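Local atomic coordinates of protein YibA (Escherichia coli, PDB entry 1OYZ), a protein that is of unknown function, builds a helical solenoid containing HEAT repeats, and may have oxidoreductase activity. Residues 46-51 / 74-79; 132-137 / 161-166; 211-216 / 222-227; 259-262 / 266-269. All blocks are in the same frame, centred on the assembly; numbering follows the deposited sequence.

Interaction 1 of 4, residues 46-51 / 74-79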
loop_
_atom_site.group_PDB
_atom_site.type_symbol
_atom_site.label_atom_id
_atom_site.label_comp_id
_atom_site.label_asym_id
_atom_site.label_seq_id
_atom_site.Cartn_x
_atom_site.Cartn_y
_atom_site.Cartn_z
ATOM N N VAL A 46 20.095 -8.863 -2.363
ATOM C CA VAL A 46 21.383 -8.941 -1.690
ATOM C C VAL A 46 22.143 -7.670 -2.003
ATOM O O VAL A 46 22.802 -7.091 -1.131
ATOM C CB VAL A 46 22.206 -10.148 -2.149
ATOM C CG1 VAL A 46 23.491 -10.230 -1.341
ATOM C CG2 VAL A 46 21.396 -11.413 -1.996
ATOM N N LEU A 47 22.017 -7.209 -3.244
ATOM C CA LEU A 47 22.710 -5.976 -3.628
ATOM C C LEU A 47 22.181 -4.771 -2.834
ATOM O O LEU A 47 22.961 -3.925 -2.391
ATOM C CB LEU A 47 22.603 -5.737 -5.155
ATOM C CG LEU A 47 23.377 -6.783 -5.987
ATOM C CD1 LEU A 47 23.295 -6.534 -7.483
ATOM C CD2 LEU A 47 24.803 -6.724 -5.546
ATOM N N GLN A 48 20.867 -4.700 -2.623
ATOM C CA GLN A 48 20.316 -3.575 -1.869
ATOM C C GLN A 48 20.866 -3.592 -0.446
ATOM O O GLN A 48 21.059 -2.537 0.155
ATOM C CB GLN A 48 18.770 -3.610 -1.798
ATOM C CG GLN A 48 17.990 -3.396 -3.108
ATOM C CD GLN A 48 16.489 -3.735 -2.942
ATOM O OE1 GLN A 48 16.150 -4.713 -2.284
ATOM N NE2 GLN A 48 15.602 -2.937 -3.553
ATOM N N LEU A 49 21.108 -4.791 0.085
ATOM C CA LEU A 49 21.626 -4.959 1.458
ATOM C C LEU A 49 23.093 -4.585 1.648
ATOM O O LEU A 49 23.429 -3.809 2.541
ATOM C CB LEU A 49 21.439 -6.414 1.937
ATOM C CG LEU A 49 22.049 -6.810 3.297
ATOM C CD1 LEU A 49 21.260 -6.173 4.413
ATOM C CD2 LEU A 49 22.047 -8.326 3.475
ATOM N N ARG A 50 23.967 -5.142 0.818
ATOM C CA ARG A 50 25.402 -4.888 0.954
ATOM C C ARG A 50 25.828 -3.745 0.080
ATOM O O ARG A 50 26.767 -3.020 0.387
ATOM C CB ARG A 50 26.210 -6.105 0.512
ATOM C CG ARG A 50 25.757 -7.430 1.077
ATOM C CD ARG A 50 26.840 -8.514 0.886
ATOM N NE ARG A 50 27.384 -8.557 -0.473
ATOM C CZ ARG A 50 27.510 -9.668 -1.193
ATOM N NH1 ARG A 50 27.115 -10.816 -0.677
ATOM N NH2 ARG A 50 28.062 -9.641 -2.419
ATOM N N GLY A 51 25.132 -3.646 -1.044
ATOM C CA GLY A 51 25.388 -2.642 -2.052
ATOM C C GLY A 51 26.414 -1.561 -1.821
ATOM O O GLY A 51 26.275 -0.750 -0.919
ATOM N N GLY A 74 17.286 -2.109 -12.118
ATOM C CA GLY A 74 18.149 -1.037 -11.657
ATOM C C GLY A 74 17.424 -0.059 -10.744
ATOM O O GLY A 74 17.953 0.360 -9.708
ATOM N N ALA A 75 16.211 0.308 -11.143
ATOM C CA ALA A 75 15.392 1.227 -10.371
ATOM C C ALA A 75 14.995 0.559 -9.053
ATOM O O ALA A 75 14.931 1.216 -8.020
ATOM C CB ALA A 75 14.160 1.614 -11.164
ATOM N N PHE A 76 14.752 -0.748 -9.087
ATOM C CA PHE A 76 14.394 -1.479 -7.861
ATOM C C PHE A 76 15.572 -1.399 -6.877
ATOM O O PHE A 76 15.413 -1.006 -5.719
ATOM C CB PHE A 76 14.089 -2.948 -8.189
ATOM C CG PHE A 76 13.845 -3.825 -6.973
ATOM C CD1 PHE A 76 12.770 -3.579 -6.115
ATOM C CD2 PHE A 76 14.667 -4.935 -6.724
ATOM C CE1 PHE A 76 12.507 -4.424 -5.035
ATOM C CE2 PHE A 76 14.417 -5.792 -5.645
ATOM C CZ PHE A 76 13.331 -5.540 -4.792
ATOM N N ILE A 77 16.753 -1.764 -7.347
ATOM C CA ILE A 77 17.930 -1.727 -6.502
ATOM C C ILE A 77 18.109 -0.353 -5.892
ATOM O O ILE A 77 18.310 -0.206 -4.680
ATOM C CB ILE A 77 19.202 -2.121 -7.304
ATOM C CG1 ILE A 77 19.180 -3.609 -7.604
ATOM C CG2 ILE A 77 20.457 -1.861 -6.495
ATOM C CD1 ILE A 77 20.291 -4.064 -8.492
ATOM N N LEU A 78 17.999 0.652 -6.744
ATOM C CA LEU A 78 18.167 2.046 -6.356
ATOM C C LEU A 78 17.189 2.532 -5.279
ATOM O O LEU A 78 17.463 3.496 -4.579
ATOM C CB LEU A 78 18.064 2.909 -7.625
ATOM C CG LEU A 78 19.321 3.591 -8.201
ATOM C CD1 LEU A 78 20.561 2.803 -7.884
ATOM C CD2 LEU A 78 19.172 3.806 -9.703
ATOM N N GLY A 79 16.053 1.872 -5.130
ATOM C CA GLY A 79 15.112 2.322 -4.112
ATOM C C GLY A 79 15.509 2.041 -2.665
ATOM O O GLY A 79 15.039 2.716 -1.747
#
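Phe76 O is gripped by two donors, Gln48 NE2 from the facing helix and the backbone N of Gly79 in its own, which reach it from opposite faces of the carbonyl plane. Gln48 NE2 lies 2.9 Å from Phe76 O, with a bent N-H...O angle of 141°, and stands well above the carbonyl plane instead of on a lone pair. The same nitrogen sits 3.5 Å above the Phe76 ring, over its centre, so NE2 meets both the carbonyl and the ring face of the same residue. Phe76 offers that face because its CG is anti to the backbone N (chi1 174°), which swings the ring round to the Gln48 side. Segments 46-50 and 74-79, on helices 37-50 and 68-80, lie 34° from parallel with axes 9.0 Å apart, in the stacked-helix manner of an alpha-solenoid. The extended Gln48 chain spans the gap, and its CG rests 3.6 Å from Ile77 O. On the more buried flank the contact turns apolar: Leu47 CD1 meets Ile77 CD1 at 4.0 Å. Beyond them, helix 25-31 packs on Leu47 through Leu28 and Phe29, while Ala59 of helix 53-63 touches Ile77.

Interaction 2 of 4, residues 132-137 / 161-166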
loop_
_atom_site.group_PDB
_atom_site.type_symbol
_atom_site.label_atom_id
_atom_site.label_comp_id
_atom_site.label_asym_id
_atom_site.label_seq_id
_atom_site.Cartn_x
_atom_site.Cartn_y
_atom_site.Cartn_z
ATOM N N GLN A 132 4.932 14.557 -8.282
ATOM C CA GLN A 132 5.034 13.333 -9.064
ATOM C C GLN A 132 3.704 12.590 -9.082
ATOM O O GLN A 132 3.272 12.121 -10.134
ATOM C CB GLN A 132 6.099 12.416 -8.472
ATOM C CG GLN A 132 6.352 11.137 -9.256
ATOM C CD GLN A 132 7.289 10.218 -8.502
ATOM O OE1 GLN A 132 6.854 9.391 -7.677
ATOM N NE2 GLN A 132 8.588 10.387 -8.738
ATOM N N SER A 133 3.065 12.482 -7.916
ATOM C CA SER A 133 1.796 11.759 -7.824
ATOM C C SER A 133 0.682 12.544 -8.514
ATOM O O SER A 133 -0.276 11.956 -9.030
ATOM C CB SER A 133 1.452 11.504 -6.365
ATOM O OG SER A 133 2.540 10.868 -5.699
ATOM N N GLN A 134 0.821 13.868 -8.559
ATOM C CA GLN A 134 -0.191 14.668 -9.229
ATOM C C GLN A 134 -0.349 14.262 -10.687
ATOM O O GLN A 134 -1.383 14.500 -11.305
ATOM C CB GLN A 134 0.153 16.140 -9.138
ATOM C CG GLN A 134 -0.100 16.664 -7.759
ATOM C CD GLN A 134 0.498 18.024 -7.531
ATOM O OE1 GLN A 134 0.252 18.648 -6.498
ATOM N NE2 GLN A 134 1.293 18.498 -8.488
ATOM N N ILE A 135 0.671 13.645 -11.260
ATOM C CA ILE A 135 0.497 13.232 -12.627
ATOM C C ILE A 135 0.426 11.707 -12.718
ATOM O O ILE A 135 -0.350 11.152 -13.510
ATOM C CB ILE A 135 1.613 13.847 -13.558
ATOM C CG1 ILE A 135 2.485 12.776 -14.137
ATOM C CG2 ILE A 135 2.421 14.889 -12.839
ATOM C CD1 ILE A 135 1.976 12.318 -15.438
ATOM N N THR A 136 1.182 11.008 -11.872
ATOM C CA THR A 136 1.165 9.563 -11.970
ATOM C C THR A 136 -0.128 8.921 -11.479
ATOM O O THR A 136 -0.456 7.815 -11.881
ATOM C CB THR A 136 2.339 8.927 -11.221
ATOM O OG1 THR A 136 2.339 7.533 -11.507
ATOM C CG2 THR A 136 2.212 9.097 -9.749
ATOM N N ALA A 137 -0.843 9.606 -10.591
ATOM C CA ALA A 137 -2.091 9.060 -10.115
ATOM C C ALA A 137 -3.060 8.951 -11.320
ATOM O O ALA A 137 -4.054 8.239 -11.248
ATOM C CB ALA A 137 -2.679 9.942 -9.015
ATOM N N ILE A 161 -5.074 14.574 -0.917
ATOM C CA ILE A 161 -6.485 14.257 -0.754
ATOM C C ILE A 161 -7.236 14.121 -2.057
ATOM O O ILE A 161 -7.843 13.097 -2.326
ATOM C CB ILE A 161 -7.167 15.297 0.140
ATOM C CG1 ILE A 161 -6.671 15.072 1.572
ATOM C CG2 ILE A 161 -8.716 15.217 -0.008
ATOM C CD1 ILE A 161 -7.266 16.000 2.613
ATOM N N PRO A 162 -7.201 15.158 -2.884
ATOM C CA PRO A 162 -7.883 15.139 -4.173
ATOM C C PRO A 162 -7.461 13.924 -5.011
ATOM O O PRO A 162 -8.279 13.310 -5.686
ATOM C CB PRO A 162 -7.459 16.456 -4.796
ATOM C CG PRO A 162 -7.222 17.354 -3.579
ATOM C CD PRO A 162 -6.518 16.442 -2.640
ATOM N N LEU A 163 -6.178 13.581 -4.963
ATOM C CA LEU A 163 -5.667 12.436 -5.720
ATOM C C LEU A 163 -6.322 11.181 -5.144
ATOM O O LEU A 163 -6.868 10.356 -5.866
ATOM C CB LEU A 163 -4.144 12.360 -5.594
ATOM C CG LEU A 163 -3.342 13.599 -6.034
ATOM C CD1 LEU A 163 -1.868 13.195 -6.040
ATOM C CD2 LEU A 163 -3.754 14.116 -7.448
ATOM N N LEU A 164 -6.242 11.074 -3.826
ATOM C CA LEU A 164 -6.840 9.997 -3.060
ATOM C C LEU A 164 -8.306 9.799 -3.465
ATOM O O LEU A 164 -8.744 8.682 -3.766
ATOM C CB LEU A 164 -6.741 10.342 -1.571
ATOM C CG LEU A 164 -5.766 9.492 -0.745
ATOM C CD1 LEU A 164 -4.778 8.780 -1.644
ATOM C CD2 LEU A 164 -5.059 10.374 0.277
ATOM N N ILE A 165 -9.057 10.895 -3.510
ATOM C CA ILE A 165 -10.452 10.824 -3.888
ATOM C C ILE A 165 -10.595 10.244 -5.279
ATOM O O ILE A 165 -11.423 9.360 -5.498
ATOM C CB ILE A 165 -11.105 12.228 -3.798
ATOM C CG1 ILE A 165 -11.172 12.657 -2.337
ATOM C CG2 ILE A 165 -12.506 12.218 -4.398
ATOM C CD1 ILE A 165 -11.779 14.031 -2.122
ATOM N N ASN A 166 -9.787 10.703 -6.235
ATOM C CA ASN A 166 -9.923 10.142 -7.580
ATOM C C ASN A 166 -9.575 8.644 -7.590
ATOM O O ASN A 166 -10.183 7.881 -8.331
ATOM C CB ASN A 166 -9.046 10.899 -8.586
ATOM C CG ASN A 166 -9.674 10.963 -9.979
ATOM O OD1 ASN A 166 -10.748 11.529 -10.157
ATOM N ND2 ASN A 166 -9.012 10.366 -10.967
#
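Leu163 pushes its CD1 against the backbone of Ser133, 3.6 Å from Ser133 O, and this one side chain carries nearly all of the contact. Leu163 CD1 also lies 3.7 Å from Ser133 CB and from Gln134 N, so it rests on the peptide link between those two residues. Leu163 gets there with CG anti to its own carbonyl carbon (chi1 -57°) and the chain beyond extended, which lays both methyls on helix 126-136; Leu163 CD2 stands 4.0 Å from Gln134 CA. This is the close, buried part. The hydroxyl of Ser133 takes no share in it, being hydrogen-bonded to Ile129 O one turn back in its own helix. Packing is slacker elsewhere: Ala137 CB comes no nearer than 4.4 Å to Leu163 CB, and on the solvent side Gln134, an exposed residue, passes its CG 4.3 Å from Leu163 CD1. The two helices belong to the HEAT-repeat region of the chain, and between them in sequence comes helix 142-153. That helix packs on the 132-137 side, Thr148 touching both Ser133 and Ala137 and Ile152 touching Ser133, while on the 161-166 side Tyr188 lies against Leu164.

Interaction 3 of 4, residues 211-216 / 222-227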
loop_
_atom_site.group_PDB
_atom_site.type_symbol
_atom_site.label_atom_id
_atom_site.label_comp_id
_atom_site.label_asym_id
_atom_site.label_seq_id
_atom_site.Cartn_x
_atom_site.Cartn_y
_atom_site.Cartn_z
ATOM N N GLU A 211 -13.359 -1.479 4.272
ATOM C CA GLU A 211 -12.721 -0.197 4.593
ATOM C C GLU A 211 -13.750 0.962 4.634
ATOM O O GLU A 211 -13.622 1.899 5.439
ATOM C CB GLU A 211 -11.604 0.136 3.579
ATOM C CG GLU A 211 -10.294 -0.750 3.694
ATOM C CD GLU A 211 -9.462 -0.487 4.941
ATOM O OE1 GLU A 211 -9.465 0.696 5.363
ATOM O OE2 GLU A 211 -8.765 -1.426 5.486
ATOM N N ALA A 212 -14.755 0.908 3.754
ATOM C CA ALA A 212 -15.799 1.947 3.718
ATOM C C ALA A 212 -16.590 1.884 5.030
ATOM O O ALA A 212 -16.868 2.907 5.666
ATOM C CB ALA A 212 -16.731 1.718 2.513
ATOM N N ILE A 213 -16.933 0.673 5.438
ATOM C CA ILE A 213 -17.653 0.482 6.687
ATOM C C ILE A 213 -16.865 0.995 7.882
ATOM O O ILE A 213 -17.407 1.715 8.737
ATOM C CB ILE A 213 -17.991 -1.005 6.906
ATOM C CG1 ILE A 213 -19.042 -1.429 5.871
ATOM C CG2 ILE A 213 -18.497 -1.222 8.337
ATOM C CD1 ILE A 213 -19.241 -2.887 5.736
ATOM N N ILE A 214 -15.578 0.654 7.967
ATOM C CA ILE A 214 -14.826 1.145 9.128
ATOM C C ILE A 214 -14.640 2.655 8.984
ATOM O O ILE A 214 -14.714 3.404 9.957
ATOM C CB ILE A 214 -13.441 0.415 9.322
ATOM C CG1 ILE A 214 -12.327 1.227 8.738
ATOM C CG2 ILE A 214 -13.432 -0.966 8.676
ATOM C CD1 ILE A 214 -11.612 1.992 9.806
ATOM N N GLY A 215 -14.414 3.112 7.758
ATOM C CA GLY A 215 -14.243 4.539 7.556
ATOM C C GLY A 215 -15.490 5.333 7.946
ATOM O O GLY A 215 -15.405 6.352 8.652
ATOM N N LEU A 216 -16.653 4.874 7.503
ATOM C CA LEU A 216 -17.876 5.602 7.830
ATOM C C LEU A 216 -18.163 5.507 9.314
ATOM O O LEU A 216 -18.563 6.484 9.926
ATOM C CB LEU A 216 -19.064 5.087 7.004
ATOM C CG LEU A 216 -18.946 5.546 5.546
ATOM C CD1 LEU A 216 -19.910 4.816 4.633
ATOM C CD2 LEU A 216 -19.193 7.040 5.491
ATOM N N LYS A 222 -24.170 7.912 10.052
ATOM C CA LYS A 222 -25.249 6.946 10.108
ATOM C C LYS A 222 -25.686 6.328 8.802
ATOM O O LYS A 222 -26.450 5.372 8.798
ATOM C CB LYS A 222 -26.413 7.562 10.889
ATOM C CG LYS A 222 -26.046 7.621 12.371
ATOM C CD LYS A 222 -26.766 8.704 13.176
ATOM C CE LYS A 222 -26.470 8.533 14.661
ATOM N NZ LYS A 222 -27.080 9.606 15.450
ATOM N N ARG A 223 -25.187 6.822 7.676
ATOM C CA ARG A 223 -25.582 6.159 6.446
ATOM C C ARG A 223 -24.998 4.730 6.369
ATOM O O ARG A 223 -25.369 3.953 5.487
ATOM C CB ARG A 223 -25.195 6.992 5.221
ATOM C CG ARG A 223 -26.065 8.252 5.097
ATOM C CD ARG A 223 -25.235 9.497 5.209
ATOM N NE ARG A 223 -24.423 9.696 4.020
ATOM C CZ ARG A 223 -23.388 10.526 3.941
ATOM N NH1 ARG A 223 -23.022 11.243 4.996
ATOM N NH2 ARG A 223 -22.736 10.665 2.801
ATOM N N VAL A 224 -24.123 4.346 7.297
ATOM C CA VAL A 224 -23.591 2.971 7.226
ATOM C C VAL A 224 -24.523 1.976 7.946
ATOM O O VAL A 224 -24.445 0.780 7.738
ATOM C CB VAL A 224 -22.139 2.882 7.848
ATOM C CG1 VAL A 224 -22.208 2.808 9.391
ATOM C CG2 VAL A 224 -21.368 1.681 7.273
ATOM N N LEU A 225 -25.409 2.478 8.796
ATOM C CA LEU A 225 -26.303 1.612 9.575
ATOM C C LEU A 225 -26.916 0.391 8.914
ATOM O O LEU A 225 -26.810 -0.743 9.411
ATOM C CB LEU A 225 -27.452 2.421 10.167
ATOM C CG LEU A 225 -27.286 2.874 11.610
ATOM C CD1 LEU A 225 -26.866 1.704 12.489
ATOM C CD2 LEU A 225 -26.240 3.973 11.651
ATOM N N SER A 226 -27.592 0.614 7.802
ATOM C CA SER A 226 -28.247 -0.505 7.136
ATOM C C SER A 226 -27.298 -1.662 6.773
ATOM O O SER A 226 -27.569 -2.820 7.077
ATOM C CB SER A 226 -28.964 -0.001 5.883
ATOM O OG SER A 226 -29.908 -0.965 5.456
ATOM N N VAL A 227 -26.182 -1.350 6.130
ATOM C CA VAL A 227 -25.249 -2.406 5.740
ATOM C C VAL A 227 -24.617 -2.999 6.990
ATOM O O VAL A 227 -24.433 -4.206 7.105
ATOM C CB VAL A 227 -24.154 -1.855 4.771
ATOM C CG1 VAL A 227 -23.637 -0.536 5.307
ATOM C CG2 VAL A 227 -22.995 -2.849 4.636
#
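Val224 faces the last turns of helix 206-218 with its CB and CG2, fitting between Ile213 and Leu216. Its CB meets Leu216 CB at 3.9 Å, where the two side chains point toward each other's segments and touch at their roots. CG2 is the branch anti to the Val224 backbone N (chi1 80° for CG1), and it reaches forward to lie 3.9 Å from Ile213 CA. The side chains of Ile213 and Val224 cross at about a right angle, bringing Ile213 CG1 to 4.1 Å from Val224 CG2. Ile213 then continues past this methyl: with CG1 anti to its carbonyl carbon and chi2 near 166°, the chain is stretched, and Ile213 CD1 arrives 3.9 Å from Val227 CG2. That second crossing is slanted, three residues further along. The i, i+3 spacing on both sides pairs Ile213 and Leu216 of one helix with Val224 and Val227 at the start of the next, in a purely apolar seam. A short link joins these two successive helices of the solenoid. Helix 191-200 backs Leu216 through Phe197 and Val198, while helix 239-248 adds Ala244 against Ile213 and Leu248 against Val224.

Interaction 4 of 4, residues 259-262 / 266-269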
loop_
_atom_site.group_PDB
_atom_site.type_symbol
_atom_site.label_atom_id
_atom_site.label_comp_id
_atom_site.label_asym_id
_atom_site.label_seq_id
_atom_site.Cartn_x
_atom_site.Cartn_y
_atom_site.Cartn_z
ATOM N N THR A 259 -27.772 -9.877 21.249
ATOM C CA THR A 259 -28.106 -11.177 20.673
ATOM C C THR A 259 -26.862 -12.015 20.303
ATOM O O THR A 259 -26.846 -13.243 20.472
ATOM C CB THR A 259 -28.923 -10.996 19.370
ATOM O OG1 THR A 259 -30.221 -10.485 19.686
ATOM C CG2 THR A 259 -29.065 -12.303 18.638
HETATM N N MSE A 260 -25.846 -11.339 19.769
HETATM C CA MSE A 260 -24.612 -11.993 19.316
HETATM C C MSE A 260 -23.791 -12.554 20.472
HETATM O O MSE A 260 -23.061 -13.542 20.308
HETATM C CB MSE A 260 -23.771 -11.010 18.504
HETATM C CG MSE A 260 -24.500 -10.509 17.257
HETATM SE SE MSE A 260 -23.456 -9.162 16.347
HETATM C CE MSE A 260 -24.554 -7.583 16.638
ATOM N N LEU A 261 -23.919 -11.916 21.632
ATOM C CA LEU A 261 -23.230 -12.372 22.828
ATOM C C LEU A 261 -23.489 -13.877 23.034
ATOM O O LEU A 261 -22.580 -14.630 23.389
ATOM C CB LEU A 261 -23.718 -11.585 24.069
ATOM C CG LEU A 261 -23.238 -10.141 24.313
ATOM C CD1 LEU A 261 -23.956 -9.523 25.525
ATOM C CD2 LEU A 261 -21.716 -10.141 24.552
ATOM N N TYR A 262 -24.723 -14.316 22.787
ATOM C CA TYR A 262 -25.070 -15.720 22.990
ATOM C C TYR A 262 -24.847 -16.571 21.753
ATOM O O TYR A 262 -25.049 -17.787 21.780
ATOM C CB TYR A 262 -26.541 -15.844 23.416
ATOM C CG TYR A 262 -26.931 -14.906 24.534
ATOM C CD1 TYR A 262 -27.243 -13.569 24.269
ATOM C CD2 TYR A 262 -26.929 -15.333 25.866
ATOM C CE1 TYR A 262 -27.542 -12.675 25.304
ATOM C CE2 TYR A 262 -27.224 -14.453 26.904
ATOM C CZ TYR A 262 -27.525 -13.124 26.616
ATOM O OH TYR A 262 -27.787 -12.252 27.642
ATOM N N ASP A 266 -16.569 -16.757 21.771
ATOM C CA ASP A 266 -15.758 -15.683 22.345
ATOM C C ASP A 266 -16.408 -14.351 21.988
ATOM O O ASP A 266 -16.121 -13.777 20.942
ATOM C CB ASP A 266 -14.360 -15.715 21.763
ATOM C CG ASP A 266 -14.384 -15.782 20.260
ATOM O OD1 ASP A 266 -13.341 -15.485 19.634
ATOM O OD2 ASP A 266 -15.459 -16.141 19.706
ATOM N N ASN A 267 -17.262 -13.845 22.863
ATOM C CA ASN A 267 -17.959 -12.595 22.588
ATOM C C ASN A 267 -17.338 -11.364 23.223
ATOM O O ASN A 267 -17.989 -10.323 23.350
ATOM C CB ASN A 267 -19.401 -12.726 23.059
ATOM C CG ASN A 267 -19.484 -13.282 24.465
ATOM O OD1 ASN A 267 -18.586 -13.040 25.269
ATOM N ND2 ASN A 267 -20.555 -14.018 24.770
ATOM N N GLU A 268 -16.082 -11.461 23.626
ATOM C CA GLU A 268 -15.440 -10.316 24.251
ATOM C C GLU A 268 -15.497 -9.060 23.359
ATOM O O GLU A 268 -15.910 -7.992 23.812
ATOM C CB GLU A 268 -13.983 -10.651 24.589
ATOM C CG GLU A 268 -13.113 -9.431 24.807
ATOM C CD GLU A 268 -11.648 -9.789 24.970
ATOM O OE1 GLU A 268 -11.274 -10.253 26.072
ATOM O OE2 GLU A 268 -10.870 -9.618 23.993
ATOM N N ILE A 269 -15.087 -9.202 22.101
ATOM C CA ILE A 269 -15.065 -8.086 21.158
ATOM C C ILE A 269 -16.460 -7.456 21.027
ATOM O O ILE A 269 -16.608 -6.249 20.835
ATOM C CB ILE A 269 -14.506 -8.551 19.775
ATOM C CG1 ILE A 269 -14.278 -7.325 18.877
ATOM C CG2 ILE A 269 -15.437 -9.601 19.128
ATOM C CD1 ILE A 269 -13.750 -7.668 17.490
#
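Leu261 meets Asn267 across the short loop between two helices, and the path to it along the first segment starts in the last turn of helix 254-261. Thr259 bonds weakly through its hydroxyl to Pro255 O, one turn back. Met260, present as selenomethionine, begins level with the facing segment, but its end leads away from Asn267 and packs on Ile270 instead. The contact itself falls to Leu261. Its carbonyl O accepts a hydrogen bond from Asn267 ND2 at a modelled 2.5 Å, implausibly short for such a pair, so the fine geometry is doubtful. As modelled, the N-H...O angle is 162°, the acceptor lies in the amide plane of Asn267, and the donor is tilted 22° from the carbonyl plane of Leu261. Asn267 approaches with CG between its backbone N and carbonyl carbon (chi1 49°), a torsion that turns the amide back toward the end of the preceding helix. This is the loop of a helical hairpin in the alpha-helical solenoid: helix 254-261 ends, a six-residue connection follows, and its last residue, Asn267, is at the N-cap position of helix 268-277. Its side chain makes no capping bond there; the amide points instead to the end of the preceding helix. The Leu261 side chain supplies the apolar half, crossing that of Asn267 at about a right angle so that Leu261 CD2 lies 3.8 Å from Asn267 CB and 3.9 Å from Asn267 CG. Further along helix 268-277, Ile270, Thr271 and Ile274 also touch Leu261.

In the fold
The four contacts follow one another along the chain without overlap, each closing before the next opens, and no two share a helix. Interactions 1 and 2 have centres 27 Å apart, 2 and 3 lie 24 Å apart, and 3 and 4 only 21 Å, while 1 and 4 stand 49 Å from each other. Interactions 1 and 3 fall on opposite sides of the chain's centre. Interactions 1 and 2 join helices with another helix between them in sequence, whereas 3 and 4 tie consecutive helices across short links. This serial, all-helical build without strands is that of a solenoid, in which local helix-to-helix contacts, not long-range ones, set the shape.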